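Local coordinates for hydrogenase expression/formation protein HypE (Desulfovibrio vulgaris subsp. vulgaris, PDB 2Z1U) that binds ATP and magnesium and, as a HypE maturation protein, probably uses ATP in making the cyanide ligands of the [NiFe]-hydrogenase metal centre, at residues R88-S93 against I148-V153; A74-V79 against S198-R203; M53-Y58 against F142-G147; R219-G224 against L268-K273. All coordinates share one frame; numbering follows the deposited sequence.

Contact 1: R88-S93 against I148-V153; sequences RPRYLS and IGEILV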
# COMPACT_ATOMS: atom_id res chain seq x y z
N ARG A 88 5.38 1.17 17.90
CA ARG A 88 5.30 -0.28 17.93
C ARG A 88 4.43 -0.70 16.73
O ARG A 88 3.23 -0.50 16.75
CB ARG A 88 4.66 -0.73 19.26
CG ARG A 88 4.45 -2.21 19.41
CD ARG A 88 3.71 -2.51 20.72
NE ARG A 88 4.56 -2.18 21.86
CZ ARG A 88 4.10 -1.79 23.05
NH1 ARG A 88 2.80 -1.68 23.26
NH2 ARG A 88 4.95 -1.53 24.03
N PRO A 89 5.05 -1.28 15.67
CA PRO A 89 4.24 -1.77 14.55
C PRO A 89 3.35 -2.92 14.99
O PRO A 89 3.78 -3.74 15.80
CB PRO A 89 5.29 -2.28 13.54
CG PRO A 89 6.59 -1.67 13.99
CD PRO A 89 6.49 -1.51 15.46
N ARG A 90 2.12 -2.94 14.49
CA ARG A 90 1.14 -3.92 14.89
C ARG A 90 0.61 -4.69 13.69
O ARG A 90 0.49 -5.93 13.74
CB ARG A 90 -0.03 -3.25 15.62
CG ARG A 90 0.35 -2.56 16.93
CD ARG A 90 0.73 -3.56 18.03
NE ARG A 90 -0.22 -4.66 18.14
CZ ARG A 90 -1.42 -4.58 18.72
NH1 ARG A 90 -1.83 -3.43 19.24
NH2 ARG A 90 -2.22 -5.64 18.78
N TYR A 91 0.27 -3.94 12.63
CA TYR A 91 -0.53 -4.49 11.52
C TYR A 91 -0.05 -4.02 10.18
O TYR A 91 0.24 -2.84 10.00
CB TYR A 91 -2.02 -4.11 11.67
CG TYR A 91 -2.64 -4.59 12.97
CD1 TYR A 91 -2.70 -5.95 13.27
CD2 TYR A 91 -3.16 -3.68 13.90
CE1 TYR A 91 -3.27 -6.42 14.45
CE2 TYR A 91 -3.73 -4.13 15.08
CZ TYR A 91 -3.79 -5.50 15.35
OH TYR A 91 -4.35 -5.95 16.53
N LEU A 92 0.05 -4.95 9.24
CA LEU A 92 0.46 -4.64 7.87
C LEU A 92 -0.67 -4.98 6.89
O LEU A 92 -1.48 -5.87 7.14
CB LEU A 92 1.70 -5.48 7.50
CG LEU A 92 3.12 -5.23 8.08
CD1 LEU A 92 4.15 -4.97 6.99
CD2 LEU A 92 3.24 -4.19 9.17
N SER A 93 -0.72 -4.24 5.78
CA SER A 93 -1.43 -4.68 4.60
C SER A 93 -0.41 -5.07 3.53
O SER A 93 0.73 -4.60 3.56
CB SER A 93 -2.32 -3.56 4.07
OG SER A 93 -1.53 -2.45 3.65
N ILE A 148 1.00 -0.05 10.19
CA ILE A 148 0.40 0.81 11.19
C ILE A 148 0.87 0.38 12.58
O ILE A 148 0.85 -0.81 12.93
CB ILE A 148 -1.16 0.83 11.06
CG1 ILE A 148 -1.76 1.95 11.90
CG2 ILE A 148 -1.78 -0.52 11.42
CD1 ILE A 148 -1.95 3.23 11.08
N GLY A 149 1.27 1.37 13.38
CA GLY A 149 1.76 1.12 14.72
C GLY A 149 1.36 2.17 15.73
O GLY A 149 0.93 3.27 15.38
N GLU A 150 1.54 1.84 17.00
CA GLU A 150 1.20 2.71 18.12
C GLU A 150 2.45 3.49 18.56
O GLU A 150 3.47 2.89 18.91
CB GLU A 150 0.61 1.87 19.26
CG GLU A 150 -0.70 1.18 18.83
CD GLU A 150 -1.10 -0.00 19.71
OE1 GLU A 150 -0.25 -0.88 19.98
OE2 GLU A 150 -2.29 -0.05 20.12
N ILE A 151 2.39 4.82 18.54
CA ILE A 151 3.53 5.62 18.98
C ILE A 151 3.75 5.44 20.48
O ILE A 151 2.80 5.45 21.27
CB ILE A 151 3.45 7.10 18.54
CG1 ILE A 151 3.63 7.19 17.01
CG2 ILE A 151 4.54 7.94 19.22
CD1 ILE A 151 3.15 8.46 16.38
N LEU A 152 5.02 5.23 20.85
CA LEU A 152 5.39 4.84 22.21
C LEU A 152 5.82 6.00 23.11
O LEU A 152 5.85 5.85 24.33
CB LEU A 152 6.51 3.78 22.18
CG LEU A 152 6.20 2.44 21.50
CD1 LEU A 152 7.48 1.67 21.25
CD2 LEU A 152 5.21 1.61 22.31
N VAL A 153 6.17 7.13 22.51
CA VAL A 153 6.73 8.26 23.27
C VAL A 153 6.32 9.61 22.72
O VAL A 153 6.04 9.75 21.53
CB VAL A 153 8.28 8.23 23.32
CG1 VAL A 153 8.78 7.20 24.31
CG2 VAL A 153 8.89 8.02 21.93
O HOH W 1 0.45 -3.27 21.67
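Leu152 lays its CD2 methyl over one face of the Arg88 guanidinium, toward the rim, with NH2 3.6 Å from CD2. Arg88 has CG anti to the backbone N (chi1 177°), and a bend further out brings its flat group under the methyl, while NE forms a salt bridge with Glu206. An arginine suits this place: its flat, weakly hydrated face accepts leucine while its N-H groups point elsewhere. Arg90, its chain folded back at chi2 and chi3, meets Glu150 in a salt bridge, NH1 to OE1 3.1 Å. The oxygen lies near the guanidinium plane, but the nitrogen reaches it from above the carboxylate plane. A water also links Glu150 OE1 to Arg88 NH1, and Glu150 OE2 takes the backbone N-H of Thr48. Beneath these charged ends, antiparallel strands 87-99 and 141-151 carry a classic beta bulge: Arg90 N and Tyr91 N both donate to Ile148 O, at 2.9 and 3.2 Å. On the Tyr91 side, Ile148 N returns a bond to Tyr91 O and Ile148 CG2 packs on Tyr91 CB at 3.6 Å. Before the bulge, Pro89 and Gly149 form a non-hydrogen-bonded pair whose CA atoms are 3.8 Å apart. Glycine fits this close approach, having no CB to press on Arg88 O, and proline needs no N-H here; its ring turns away onto Val79 and Val82 of helix 70-83.

Contact 2: A74-V79 against S198-R203; sequences AVHGTV and SASLNR
His76 projects from helix 70-83 against the backbone of 198-200, and its ring is gripped at an edge and over a face. At the edge, ND1 and Ser198 OG share a 2.8 Å hydrogen bond in which either may be the donor; serine's hydroxyl can serve in both roles, which suits it to an imidazole. Over one face lie Ala199 CA, 3.4 Å above the ring plane, and Ser200 N, both toward the rim, so the extended chain runs flat across the ring. Ala199 directs its methyl away, leaving CA to meet the ring. At the ring carbon across from ND1, CD2 comes within 3.2 Å of Ser200 OG. One turn along the helix, Val79 has CG1 anti to its backbone N (chi1 164°), which turns this methyl to 198-203, where it touches Ser200 OG (3.5 Å) and Asn202 OD1 (3.6 Å). The Asn202 amide is held through ND2 by Ala121 O, at the end of helix 104-121. Asn80, next to Val79, bonds the backbone of Ala199 and Leu201, the latter being the N-cap of helix 202-212. The contact thus joins helix 70-83 to the start of helix 202-212, with helix 104-121 alongside and Pro89 of strand 87-99 packed on Asn202.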
# COMPACT_ATOMS: atom_id res chain seq x y z
N ALA A 74 9.67 -6.82 2.00
CA ALA A 74 8.34 -6.24 2.10
C ALA A 74 7.85 -6.12 3.56
O ALA A 74 7.28 -5.09 3.95
CB ALA A 74 7.36 -7.04 1.25
N VAL A 75 8.09 -7.16 4.37
CA VAL A 75 7.75 -7.10 5.80
C VAL A 75 8.74 -6.25 6.63
O VAL A 75 8.34 -5.28 7.29
CB VAL A 75 7.52 -8.51 6.39
CG1 VAL A 75 7.33 -8.46 7.89
CG2 VAL A 75 6.29 -9.15 5.72
N HIS A 76 10.03 -6.62 6.62
CA HIS A 76 11.05 -5.93 7.43
C HIS A 76 11.12 -4.42 7.18
O HIS A 76 11.16 -3.62 8.12
CB HIS A 76 12.45 -6.54 7.23
CG HIS A 76 12.56 -7.98 7.64
ND1 HIS A 76 13.48 -8.85 7.10
CD2 HIS A 76 11.84 -8.70 8.53
CE1 HIS A 76 13.33 -10.04 7.64
NE2 HIS A 76 12.34 -9.98 8.51
N GLY A 77 11.12 -4.04 5.91
CA GLY A 77 11.30 -2.61 5.54
C GLY A 77 10.17 -1.76 6.11
O GLY A 77 10.39 -0.63 6.57
N THR A 78 8.96 -2.30 6.07
CA THR A 78 7.77 -1.55 6.48
C THR A 78 7.60 -1.58 8.02
O THR A 78 7.27 -0.55 8.64
CB THR A 78 6.53 -2.03 5.71
OG1 THR A 78 6.65 -1.57 4.35
CG2 THR A 78 5.25 -1.47 6.30
N VAL A 79 7.87 -2.73 8.62
CA VAL A 79 8.02 -2.85 10.08
C VAL A 79 9.07 -1.80 10.55
O VAL A 79 8.81 -1.04 11.49
CB VAL A 79 8.44 -4.29 10.50
CG1 VAL A 79 9.00 -4.33 11.95
CG2 VAL A 79 7.27 -5.28 10.37
N SER A 198 18.52 -7.86 5.58
CA SER A 198 17.07 -7.72 5.76
C SER A 198 16.67 -8.28 7.13
O SER A 198 16.80 -9.48 7.39
CB SER A 198 16.31 -8.42 4.64
OG SER A 198 14.91 -8.18 4.74
N ALA A 199 16.23 -7.40 8.01
CA ALA A 199 15.87 -7.79 9.36
C ALA A 199 14.99 -6.73 9.98
O ALA A 199 15.11 -5.55 9.68
CB ALA A 199 17.14 -8.01 10.25
N SER A 200 14.12 -7.18 10.87
CA SER A 200 13.20 -6.34 11.62
C SER A 200 13.88 -5.69 12.81
O SER A 200 14.51 -6.37 13.60
CB SER A 200 12.02 -7.23 12.12
OG SER A 200 11.00 -7.15 11.16
N LEU A 201 13.69 -4.38 12.96
CA LEU A 201 14.35 -3.59 14.00
C LEU A 201 13.40 -3.06 15.06
O LEU A 201 13.80 -2.29 15.92
CB LEU A 201 15.11 -2.41 13.36
CG LEU A 201 16.19 -2.73 12.31
CD1 LEU A 201 16.75 -1.43 11.73
CD2 LEU A 201 17.27 -3.60 12.92
N ASN A 202 12.14 -3.48 15.02
CA ASN A 202 11.13 -2.99 15.97
C ASN A 202 11.47 -3.24 17.44
O ASN A 202 11.18 -2.39 18.30
CB ASN A 202 9.71 -3.48 15.62
CG ASN A 202 9.60 -5.00 15.55
OD1 ASN A 202 10.43 -5.67 14.94
ND2 ASN A 202 8.56 -5.54 16.15
N ARG A 203 12.04 -4.40 17.74
CA ARG A 203 12.37 -4.76 19.12
C ARG A 203 13.53 -3.90 19.68
O ARG A 203 13.46 -3.43 20.81
CB ARG A 203 12.65 -6.26 19.24
CG ARG A 203 11.38 -7.11 18.94
CD ARG A 203 11.65 -8.60 18.91
NE ARG A 203 10.50 -9.30 18.29
CZ ARG A 203 9.49 -9.85 18.95
NH1 ARG A 203 9.45 -9.84 20.28
NH2 ARG A 203 8.50 -10.45 18.28

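Contact 3: M53-Y58 against F142-G147; sequences MSTDSY and FINTTG. With MG (magnesium ion), chain B; ATP (adenosine-5'-triphosphate), chain D.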
# COMPACT_ATOMS: atom_id res chain seq x y z
N MET A 53 2.05 5.58 10.50
CA MET A 53 1.69 4.88 9.26
C MET A 53 2.73 5.12 8.15
O MET A 53 3.13 6.26 7.88
CB MET A 53 0.29 5.33 8.79
CG MET A 53 -0.16 4.75 7.43
SD MET A 53 -1.72 5.49 6.84
CE MET A 53 -2.29 4.24 5.70
N SER A 54 3.15 4.04 7.51
CA SER A 54 4.14 4.10 6.42
C SER A 54 3.78 3.14 5.29
O SER A 54 3.23 2.05 5.56
CB SER A 54 5.51 3.69 6.97
OG SER A 54 6.49 3.73 5.96
N THR A 55 4.08 3.51 4.05
CA THR A 55 3.93 2.57 2.94
C THR A 55 5.22 2.48 2.12
O THR A 55 5.94 3.46 1.99
CB THR A 55 2.74 2.94 2.01
OG1 THR A 55 2.44 1.83 1.16
CG2 THR A 55 3.05 4.17 1.10
N ASP A 56 5.48 1.32 1.53
CA ASP A 56 6.62 1.15 0.62
C ASP A 56 6.30 0.08 -0.39
O ASP A 56 5.70 -0.94 -0.04
CB ASP A 56 7.91 0.77 1.40
CG ASP A 56 8.70 1.99 1.83
OD1 ASP A 56 9.20 2.68 0.93
OD2 ASP A 56 8.85 2.24 3.04
N SER A 57 6.69 0.30 -1.64
CA SER A 57 6.62 -0.76 -2.64
C SER A 57 8.01 -1.36 -2.78
O SER A 57 9.00 -0.66 -2.60
CB SER A 57 6.16 -0.26 -4.00
OG SER A 57 4.88 0.34 -3.94
N TYR A 58 8.05 -2.64 -3.13
CA TYR A 58 9.29 -3.41 -3.20
C TYR A 58 9.44 -3.95 -4.61
O TYR A 58 8.51 -4.55 -5.16
CB TYR A 58 9.31 -4.50 -2.11
CG TYR A 58 9.28 -3.86 -0.74
CD1 TYR A 58 8.06 -3.52 -0.14
CD2 TYR A 58 10.47 -3.52 -0.06
CE1 TYR A 58 8.00 -2.89 1.09
CE2 TYR A 58 10.44 -2.87 1.21
CZ TYR A 58 9.19 -2.56 1.77
OH TYR A 58 9.07 -1.95 3.02
N PHE A 142 5.82 -7.23 -7.94
CA PHE A 142 6.06 -6.13 -7.01
C PHE A 142 5.14 -6.32 -5.81
O PHE A 142 4.06 -6.91 -5.93
CB PHE A 142 5.77 -4.77 -7.66
CG PHE A 142 6.50 -4.54 -8.96
CD1 PHE A 142 5.83 -4.01 -10.06
CD2 PHE A 142 7.85 -4.86 -9.10
CE1 PHE A 142 6.48 -3.80 -11.26
CE2 PHE A 142 8.52 -4.65 -10.30
CZ PHE A 142 7.83 -4.12 -11.38
N ILE A 143 5.57 -5.81 -4.66
CA ILE A 143 4.73 -5.88 -3.46
C ILE A 143 4.74 -4.51 -2.82
O ILE A 143 5.81 -3.90 -2.64
CB ILE A 143 5.27 -6.92 -2.42
CG1 ILE A 143 5.58 -8.27 -3.08
CG2 ILE A 143 4.29 -7.09 -1.25
CD1 ILE A 143 6.25 -9.30 -2.11
N ASN A 144 3.55 -4.01 -2.48
CA ASN A 144 3.46 -2.89 -1.58
C ASN A 144 3.04 -3.38 -0.20
O ASN A 144 2.16 -4.26 -0.06
CB ASN A 144 2.44 -1.86 -2.08
CG ASN A 144 2.30 -0.68 -1.12
OD1 ASN A 144 1.60 -0.79 -0.12
ND2 ASN A 144 2.96 0.44 -1.43
N THR A 145 3.66 -2.83 0.85
CA THR A 145 3.15 -3.06 2.19
C THR A 145 2.95 -1.74 2.91
O THR A 145 3.72 -0.80 2.72
CB THR A 145 4.04 -4.00 3.05
OG1 THR A 145 5.38 -3.52 3.10
CG2 THR A 145 4.01 -5.46 2.51
N THR A 146 1.90 -1.67 3.73
CA THR A 146 1.66 -0.49 4.55
C THR A 146 1.60 -0.96 6.00
O THR A 146 1.00 -2.00 6.30
CB THR A 146 0.34 0.20 4.11
OG1 THR A 146 0.45 0.53 2.72
CG2 THR A 146 0.06 1.48 4.90
N GLY A 147 2.23 -0.20 6.88
CA GLY A 147 2.30 -0.57 8.26
C GLY A 147 1.61 0.45 9.12
O GLY A 147 1.65 1.67 8.85
MG MG B . 9.80 4.58 0.65
PG ATP D . 12.97 4.02 0.86
O1G ATP D . 11.67 4.01 0.03
O2G ATP D . 14.15 4.44 0.04
O3G ATP D . 13.21 2.76 1.67
PB ATP D . 11.76 5.63 2.96
O1B ATP D . 10.53 4.77 2.59
O2B ATP D . 12.16 5.69 4.40
O3B ATP D . 12.93 5.20 1.96
PA ATP D . 11.03 7.61 1.05
O1A ATP D . 12.32 8.08 0.38
O2A ATP D . 10.30 6.56 0.25
O3A ATP D . 11.38 7.15 2.58
O5' ATP D . 10.08 8.82 1.40
C5' ATP D . 10.59 10.08 1.86
C4' ATP D . 9.40 10.92 2.26
O4' ATP D . 8.69 11.23 1.04
C3' ATP D . 8.42 10.17 3.16
O3' ATP D . 7.90 11.10 4.12
C2' ATP D . 7.29 9.72 2.22
O2' ATP D . 6.05 9.71 2.93
C1' ATP D . 7.31 10.80 1.12
N9 ATP D . 6.92 10.29 -0.22
C8 ATP D . 7.65 9.55 -1.06
N7 ATP D . 6.96 9.29 -2.19
C5 ATP D . 5.75 9.87 -2.03
C6 ATP D . 4.52 9.99 -2.85
N6 ATP D . 4.46 9.38 -4.05
N1 ATP D . 3.51 10.68 -2.34
C2 ATP D . 3.53 11.28 -1.13
N3 ATP D . 4.63 11.22 -0.35
C4 ATP D . 5.74 10.54 -0.76
O HOH W 2 8.12 5.25 1.43
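Thr55 and Thr146 face each other as a non-hydrogen-bonded pair, and their hydroxyls supply the polar link: OG1 to OG1 is 2.8 Å, either one able to donate. Thr55 turns OG1 anti to its backbone N (chi1 -166°), whereas Thr146 has OG1 beside its own N, which brings the two oxygens together. The same rotation aims Thr146 CG2 at the Met53 methyl, CE, 3.7 Å away at the end of an extended chain. Thr146 OG1 also bonds its counterpart on the second subunit, so a small hydroxyl serves where polar groups meet inside a dimer interface.

On the other face, Tyr58 crosses Thr145 at about a right angle and brings CE1 to 3.4 Å from Thr145 OG1. That hydroxyl sits between the backbone N and carbonyl carbon of its own residue (chi1 55°), from where it reaches Thr78 OG1 and Ala74 O of helix 70-83; Tyr58, long enough to reach the helix too, bonds Thr78 through OH. Paired backbone bonds at Ser54-Gly147, Asp56-Thr145 and Tyr58-Ile143 hold the antiparallel register.

Asp56 offers magnesium a negative carboxylate oxygen, OD1, at 2.0 Å. One oxygen from each ATP phosphate, a water that also donates to Thr55 O, and Asp129 of the second subunit complete its shell. The sheet runs on into the second subunit at Met53, and the whole belongs to the interfacial ATP-magnesium site of a PurM-like N-terminal domain.

Contact 4: R219-G224 against L268-K273; sequences RDPTRG and LANEGK. With MG (magnesium ion), chain C; ATP (adenosine-5'-triphosphate), chain D.
Asn270 grips the carbonyl oxygen of Pro221 twice, through its backbone N and through ND2, each 2.9 Å from Pro221 O. Both donors lie in the carbonyl plane, and the amide is itself nearly coplanar with the bond it makes. An asparagine suits this role because its short side chain, with CG beside the backbone N (chi1 -54°), can fold back to bind where its own N-H binds; its OD1 is held by Gly175 N. Pro221 is the centre of an inverse gamma turn, closed by a weak bond from Thr222 N to Asp220 O, and the bend puts Asp220 at a magnesium ion and Thr222 at the gamma phosphate.

Asp220 OD1 binds that ion at 1.9 Å, alongside ATP O2B, a water, Asp81 and Asp41 of the second subunit. Thr222 OG1 donates to ATP O3G at 2.6 Å. Arg223 NH1 donates to ATP O1G, while its NH2 bonds Thr130 O of the second subunit.

Around the Asn270 clasp the packing is close. Ala269 CA points its hydrogen at Thr222 O, 3.0 Å away, a carbon-hydrogen contact favoured by the small residue. Thr222 CG2 rests 3.3 Å from Asn270 O, and Pro221 CD lies 3.4 Å from Lys273 O. Lys273 carries its charged end away to Asp197. The magnesium ion on a beta-phosphate oxygen and the guanidinium on the gamma phosphate would be expected to offset their negative charge.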
# COMPACT_ATOMS: atom_id res chain seq x y z
N ARG A 219 16.33 6.69 11.64
CA ARG A 219 16.06 6.52 10.20
C ARG A 219 16.81 5.30 9.69
O ARG A 219 17.91 4.99 10.16
CB ARG A 219 16.44 7.79 9.39
CG ARG A 219 16.02 7.71 7.92
CD ARG A 219 15.67 9.05 7.35
NE ARG A 219 14.52 9.67 8.00
CZ ARG A 219 14.19 10.96 7.85
NH1 ARG A 219 14.92 11.73 7.04
NH2 ARG A 219 13.14 11.47 8.47
N ASP A 220 16.24 4.64 8.68
CA ASP A 220 16.87 3.47 8.09
C ASP A 220 17.56 3.88 6.78
O ASP A 220 16.93 4.41 5.87
CB ASP A 220 15.83 2.36 7.86
CG ASP A 220 14.65 2.84 7.09
OD1 ASP A 220 14.30 4.04 7.18
OD2 ASP A 220 14.07 2.04 6.36
N PRO A 221 18.90 3.69 6.70
CA PRO A 221 19.62 4.09 5.47
C PRO A 221 19.41 3.12 4.32
O PRO A 221 20.27 2.26 4.04
CB PRO A 221 21.09 4.14 5.91
CG PRO A 221 21.16 3.12 7.05
CD PRO A 221 19.80 3.13 7.73
N THR A 222 18.26 3.26 3.66
CA THR A 222 17.88 2.43 2.54
C THR A 222 18.40 3.07 1.25
O THR A 222 19.60 3.16 1.09
CB THR A 222 16.34 2.12 2.51
OG1 THR A 222 15.58 3.34 2.54
CG2 THR A 222 15.95 1.29 3.70
N ARG A 223 17.53 3.52 0.34
CA ARG A 223 18.02 4.07 -0.93
C ARG A 223 18.86 5.30 -0.68
O ARG A 223 18.47 6.17 0.09
CB ARG A 223 16.88 4.42 -1.88
CG ARG A 223 16.24 3.21 -2.49
CD ARG A 223 14.72 3.38 -2.39
NE ARG A 223 14.25 4.06 -3.55
CZ ARG A 223 13.11 4.75 -3.65
NH1 ARG A 223 12.28 4.92 -2.64
NH2 ARG A 223 12.85 5.30 -4.82
N GLY A 224 20.01 5.36 -1.34
CA GLY A 224 20.97 6.42 -1.10
C GLY A 224 21.93 6.15 0.04
O GLY A 224 22.94 6.84 0.16
N LEU A 268 25.20 2.82 -0.60
CA LEU A 268 24.46 1.60 -0.94
C LEU A 268 23.37 1.33 0.07
O LEU A 268 23.57 1.52 1.28
CB LEU A 268 25.40 0.39 -1.01
CG LEU A 268 26.27 0.23 -2.26
CD1 LEU A 268 27.15 -1.00 -2.10
CD2 LEU A 268 25.42 0.15 -3.54
N ALA A 269 22.22 0.88 -0.43
CA ALA A 269 21.05 0.65 0.37
C ALA A 269 21.33 -0.44 1.40
O ALA A 269 22.00 -1.44 1.11
CB ALA A 269 19.86 0.24 -0.52
N ASN A 270 20.84 -0.22 2.61
CA ASN A 270 20.84 -1.23 3.67
C ASN A 270 19.39 -1.58 3.95
O ASN A 270 18.51 -0.77 3.67
CB ASN A 270 21.48 -0.68 4.95
CG ASN A 270 22.85 -0.12 4.69
OD1 ASN A 270 23.84 -0.86 4.65
ND2 ASN A 270 22.92 1.19 4.51
N GLU A 271 19.15 -2.79 4.47
CA GLU A 271 17.78 -3.25 4.74
C GLU A 271 17.58 -3.85 6.14
O GLU A 271 16.53 -4.42 6.45
CB GLU A 271 17.28 -4.20 3.63
CG GLU A 271 17.09 -3.53 2.25
CD GLU A 271 15.94 -2.52 2.19
OE1 GLU A 271 15.83 -1.78 1.19
OE2 GLU A 271 15.14 -2.44 3.13
N GLY A 272 18.58 -3.71 7.00
CA GLY A 272 18.49 -4.20 8.38
C GLY A 272 19.26 -3.34 9.35
O GLY A 272 19.83 -3.85 10.32
N LYS A 273 19.28 -2.04 9.08
CA LYS A 273 20.16 -1.09 9.81
C LYS A 273 19.38 0.17 10.17
O LYS A 273 18.44 0.54 9.47
CB LYS A 273 21.35 -0.65 8.91
CG LYS A 273 22.26 -1.78 8.49
CD LYS A 273 23.09 -2.27 9.67
CE LYS A 273 23.42 -3.74 9.55
NZ LYS A 273 23.80 -4.09 8.15
MG MG C . 13.00 4.69 5.98
PG ATP D . 12.97 4.02 0.86
O1G ATP D . 11.67 4.01 0.03
O2G ATP D . 14.15 4.44 0.04
O3G ATP D . 13.21 2.76 1.67
PB ATP D . 11.76 5.63 2.96
O1B ATP D . 10.53 4.77 2.59
O2B ATP D . 12.16 5.69 4.40
O3B ATP D . 12.93 5.20 1.96
PA ATP D . 11.03 7.61 1.05
O1A ATP D . 12.32 8.08 0.38
O2A ATP D . 10.30 6.56 0.25
O3A ATP D . 11.38 7.15 2.58
O5' ATP D . 10.08 8.82 1.40
C5' ATP D . 10.59 10.08 1.86
C4' ATP D . 9.40 10.92 2.26
O4' ATP D . 8.69 11.23 1.04
C3' ATP D . 8.42 10.17 3.16
O3' ATP D . 7.90 11.10 4.12
C2' ATP D . 7.29 9.72 2.22
O2' ATP D . 6.05 9.71 2.93
C1' ATP D . 7.31 10.80 1.12
N9 ATP D . 6.92 10.29 -0.22
C8 ATP D . 7.65 9.55 -1.06
N7 ATP D . 6.96 9.29 -2.19
C5 ATP D . 5.75 9.87 -2.03
C6 ATP D . 4.52 9.99 -2.85
N6 ATP D . 4.46 9.38 -4.05
N1 ATP D . 3.51 10.68 -2.34
C2 ATP D . 3.53 11.28 -1.13
N3 ATP D . 4.63 11.22 -0.35
C4 ATP D . 5.74 10.54 -0.76
O HOH W 3 14.86 5.85 4.76

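Contacts 1 and 3 share strand 141-151, which lies between strands 50-58 and 87-99; Ser93 N to Thr146 O, 2.9 Å, ties them together. The helix of contact 2 also reaches the sheet of contact 3, Ala74 O and Thr78 OG1 each lying 2.6 Å from Thr145 OG1, and contact 2 meets contact 4 where Leu201 CD1 packs 3.4 Å from Lys273 O. Contacts 3 and 4 do not touch, their nearest atoms being about 5 Å apart, yet both hold the same ATP: 53-58 through one magnesium ion, 219-224 through the other and directly. Contact 1 is more remote, the Tyr91 side chain being about 12 Å from ATP. The second subunit completes the site.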